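Local coordinates for protein CSOR (Streptomyces lividans, PDB 4ADZ) that probably represses transcription of copper-responsive genes as a copper-sensing, all-helical regulator, captured here without its metal, at residues R59-Q64 with K90-F95. Sequence-based numbering, arbitrary orientation. Where two conformers were deposited one is given.
Sequences RRIEGQ and KALQSF. With SO4 (sulfate ion), chain E.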
ATOM      1  N   ARG A  59      18.827  -3.082  12.188  1.00 14.93           N
ATOM      2  CA  ARG A  59      18.938  -3.062  13.708  1.00 16.13           C
ATOM      3  C   ARG A  59      17.800  -2.281  14.334  1.00 14.86           C
ATOM      4  O   ARG A  59      17.172  -2.751  15.294  1.00 14.57           O
ATOM      5  CB  ARG A  59      20.280  -2.467  14.163  1.00 19.36           C
ATOM      6  CG  ARG A  59      21.421  -3.442  13.959  1.00 25.51           C
ATOM      7  CD  ARG A  59      22.757  -2.793  14.338  1.00 28.36           C
ATOM      8  NE  ARG A  59      22.770  -2.228  15.688  1.00 31.17           N
ATOM      9  CZ  ARG A  59      23.739  -1.422  16.157  1.00 39.96           C
ATOM     10  NH1 ARG A  59      24.767  -1.043  15.377  1.00 38.29           N
ATOM     11  NH2 ARG A  59      23.682  -0.968  17.404  1.00 37.35           N
ATOM     12  N   ARG A  60      17.508  -1.098  13.779  0.60 14.52           N
ATOM     13  CA  ARG A  60      16.380  -0.257  14.212  0.60 15.00           C
ATOM     14  C   ARG A  60      15.094  -0.985  14.083  0.60 13.49           C
ATOM     15  O   ARG A  60      14.338  -1.088  15.028  0.60 14.25           O
ATOM     16  CB  ARG A  60      16.213   0.990  13.341  0.60 15.51           C
ATOM     17  CG  ARG A  60      15.442   2.139  14.017  0.60 18.48           C
ATOM     18  N   ILE A  61      14.856  -1.533  12.888  1.00 12.77           N
ATOM     19  CA  ILE A  61      13.643  -2.293  12.677  1.00 11.94           C
ATOM     20  C   ILE A  61      13.465  -3.484  13.614  1.00 12.57           C
ATOM     21  O   ILE A  61      12.390  -3.678  14.141  1.00 12.82           O
ATOM     22  CB  ILE A  61      13.501  -2.763  11.186  1.00 12.08           C
ATOM     23  CG1 ILE A  61      13.382  -1.515  10.250  1.00 12.80           C
ATOM     24  CG2 ILE A  61      12.378  -3.837  11.060  1.00 14.04           C
ATOM     25  CD1 ILE A  61      13.817  -1.758   8.790  1.00 12.95           C
ATOM     26  N   GLU A  62      14.522  -4.261  13.879  1.00 12.60           N
ATOM     27  CA  GLU A  62      14.388  -5.394  14.765  0.50 12.94           C
ATOM     28  C   GLU A  62      14.017  -4.859  16.174  1.00 12.66           C
ATOM     29  O   GLU A  62      13.242  -5.488  16.861  1.00 13.68           O
ATOM     30  CB  GLU A  62      15.682  -6.212  14.728  0.40 12.70           C
ATOM     31  CG  GLU A  62      15.721  -7.446  15.600  0.40 13.49           C
ATOM     32  CD  GLU A  62      14.529  -8.343  15.473  0.40 14.87           C
ATOM     33  OE1 GLU A  62      13.772  -8.222  14.490  0.40 15.16           O
ATOM     34  OE2 GLU A  62      14.359  -9.185  16.399  0.40 16.42           O
ATOM     35  N   GLY A  63      14.607  -3.726  16.537  1.00 13.83           N
ATOM     36  CA  GLY A  63      14.258  -2.961  17.751  1.00 14.76           C
ATOM     37  C   GLY A  63      12.760  -2.689  17.876  1.00 14.18           C
ATOM     38  O   GLY A  63      12.125  -2.908  18.926  1.00 13.29           O
ATOM     39  N   GLN A  64      12.184  -2.257  16.771  1.00 13.49           N
ATOM     40  CA  GLN A  64      10.724  -2.008  16.681  1.00 12.77           C
ATOM     41  C   GLN A  64       9.920  -3.262  16.871  1.00 11.84           C
ATOM     42  O   GLN A  64       8.913  -3.255  17.539  1.00 11.83           O
ATOM     43  CB  GLN A  64      10.399  -1.292  15.359  1.00 14.59           C
ATOM     44  CG  GLN A  64      10.968   0.124  15.219  1.00 16.05           C
ATOM     45  CD  GLN A  64      10.667   0.640  13.815  1.00 18.29           C
ATOM     46  OE1 GLN A  64      11.032   0.011  12.850  1.00 21.88           O
ATOM     47  NE2 GLN A  64       9.916   1.733  13.706  1.00 24.21           N
ATOM     48  N   LYS A  90       6.560   1.094   7.511  1.00 13.01           N
ATOM     49  CA  LYS A  90       7.127   2.261   6.841  1.00 15.03           C
ATOM     50  C   LYS A  90       8.628   2.194   6.779  1.00 15.06           C
ATOM     51  O   LYS A  90       9.200   2.483   5.712  1.00 15.01           O
ATOM     52  CB  LYS A  90       6.602   3.563   7.488  1.00 16.49           C
ATOM     53  CG  LYS A  90       7.196   4.861   6.977  1.00 21.54           C
ATOM     54  CD  LYS A  90       6.921   6.065   7.905  0.50 21.96           C
ATOM     55  CE  LYS A  90       7.383   7.381   7.292  0.50 23.72           C
ATOM     56  NZ  LYS A  90       6.674   7.645   6.014  0.50 23.16           N
ATOM     57  N   ALA A  91       9.290   1.792   7.871  1.00 13.28           N
ATOM     58  CA  ALA A  91      10.749   1.680   7.902  1.00 12.19           C
ATOM     59  C   ALA A  91      11.263   0.615   6.928  1.00 11.58           C
ATOM     60  O   ALA A  91      12.261   0.807   6.241  1.00 12.18           O
ATOM     61  CB  ALA A  91      11.250   1.344   9.305  1.00 13.22           C
ATOM     62  N   LEU A  92      10.540  -0.472   6.871  1.00 11.40           N
ATOM     63  CA  LEU A  92      10.893  -1.562   5.894  1.00 11.79           C
ATOM     64  C   LEU A  92      10.764  -1.067   4.462  1.00 12.57           C
ATOM     65  O   LEU A  92      11.597  -1.437   3.612  1.00 12.24           O
ATOM     66  CB  LEU A  92      10.044  -2.814   6.113  1.00 11.45           C
ATOM     67  CG  LEU A  92      10.520  -3.723   7.242  1.00 12.06           C
ATOM     68  CD1 LEU A  92       9.392  -4.581   7.761  1.00 12.28           C
ATOM     69  CD2 LEU A  92      11.776  -4.582   6.894  1.00 13.47           C
ATOM     70  N   GLN A  93       9.726  -0.307   4.191  1.00 12.81           N
ATOM     71  CA  GLN A  93       9.500   0.251   2.836  1.00 14.54           C
ATOM     72  C   GLN A  93      10.603   1.224   2.472  1.00 14.16           C
ATOM     73  O   GLN A  93      11.139   1.186   1.335  1.00 13.56           O
ATOM     74  CB  GLN A  93       8.139   0.899   2.721  1.00 17.23           C
ATOM     75  CG  GLN A  93       6.982  -0.087   2.727  1.00 21.03           C
ATOM     76  CD  GLN A  93       5.620   0.640   2.648  1.00 27.66           C
ATOM     77  OE1 GLN A  93       5.452   1.762   3.142  1.00 30.77           O
ATOM     78  NE2 GLN A  93       4.705   0.064   1.899  1.00 35.00           N
ATOM     79  N   SER A  94      11.035   2.039   3.443  1.00 13.44           N
ATOM     80  CA  SER A  94      12.061   3.013   3.207  1.00 14.55           C
ATOM     81  C   SER A  94      13.366   2.284   2.919  1.00 14.85           C
ATOM     82  O   SER A  94      14.103   2.720   2.057  1.00 14.17           O
ATOM     83  CB  SER A  94      12.269   3.956   4.402  1.00 17.01           C
ATOM     84  OG  SER A  94      13.434   4.772   4.237  1.00 22.73           O
ATOM     85  N   PHE A  95      13.648   1.231   3.687  1.00 13.95           N
ATOM     86  CA  PHE A  95      14.829   0.329   3.476  1.00 13.26           C
ATOM     87  C   PHE A  95      14.781  -0.264   2.038  1.00 12.36           C
ATOM     88  O   PHE A  95      15.786  -0.212   1.278  1.00 13.50           O
ATOM     89  CB  PHE A  95      14.839  -0.789   4.535  1.00 14.08           C
ATOM     90  CG  PHE A  95      15.868  -1.884   4.288  1.00 14.18           C
ATOM     91  CD1 PHE A  95      17.210  -1.702   4.591  1.00 15.86           C
ATOM     92  CD2 PHE A  95      15.485  -3.095   3.784  1.00 14.79           C
ATOM     93  CE1 PHE A  95      18.143  -2.720   4.350  1.00 17.60           C
ATOM     94  CE2 PHE A  95      16.405  -4.129   3.570  1.00 15.55           C
ATOM     95  CZ  PHE A  95      17.729  -3.930   3.842  1.00 15.87           C
TER
HETATM   96  S   SO4 E1136      20.842  -3.254  19.125  1.00 36.18           S
HETATM   97  O1  SO4 E1136      20.708  -3.368  17.639  1.00 40.64           O
HETATM   98  O2  SO4 E1136      19.561  -3.060  19.817  1.00 37.24           O
HETATM   99  O3  SO4 E1136      21.624  -2.049  19.511  1.00 44.09           O
HETATM  100  O4  SO4 E1136      21.534  -4.495  19.590  1.00 36.29           O
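Ile61 is the main bump of this contact: its side chain projects from helix 48-73 into a hollow on helix 78-114 lined by Ala91, Leu92 and Phe95. CG1 lies beside the backbone N (chi1 -63°), and the nearly extended chi2 (156°) carries CD1 across to helix 78-114. Ile61 CG1 lies 3.7 Å from Ala91 CB, and the terminal Ile61 CD1 settles against the backbone, 3.9 Å from Ala91 O. Leu92 forms one wall of the hollow, its CD2 standing 4.0 Å from Ile61 CD1. Phe95, one turn further along from Ala91, closes the far end; Phe95 CB lies more loosely, 4.5 Å from Ile61 CD1, so that the beta carbon rather than the ring meets the isoleucine. Ala91 is itself a low bump, and its methyl fits between Ile61 and the extended side chain of Gln64, where Gln64 OE1 comes within 3.8 Å of Ala91 CB. No hydrogen bond joins the two segments, and the fit is mainly van der Waals, apart from the polar atoms Gln64 OE1 and Ala91 O that lie against methyl groups. Ile61 CA and Ala91 CA are the nearest pair of alpha carbons, 6.9 Å apart, while the local axes are separated by 10.3 Å, a distance spanned by the isoleucine side chain. Away from this interface, Arg59 grips a sulfate, probably from the crystallisation liquor, through two nearly straight bonds, NE to O1 and NH2 to O3. Within the same chain, Arg57 reaches over to Ser94 OG, adding a polar link between the two helices, while Leu92 and Phe95 also pack on Thr89 and Val85 of a second subunit. The segments run antiparallel at 162°, as in the helical hairpin that, paired with that of a second subunit, forms the four-helix bundle of the CsoR-family dimer, two of which make up the tetramer.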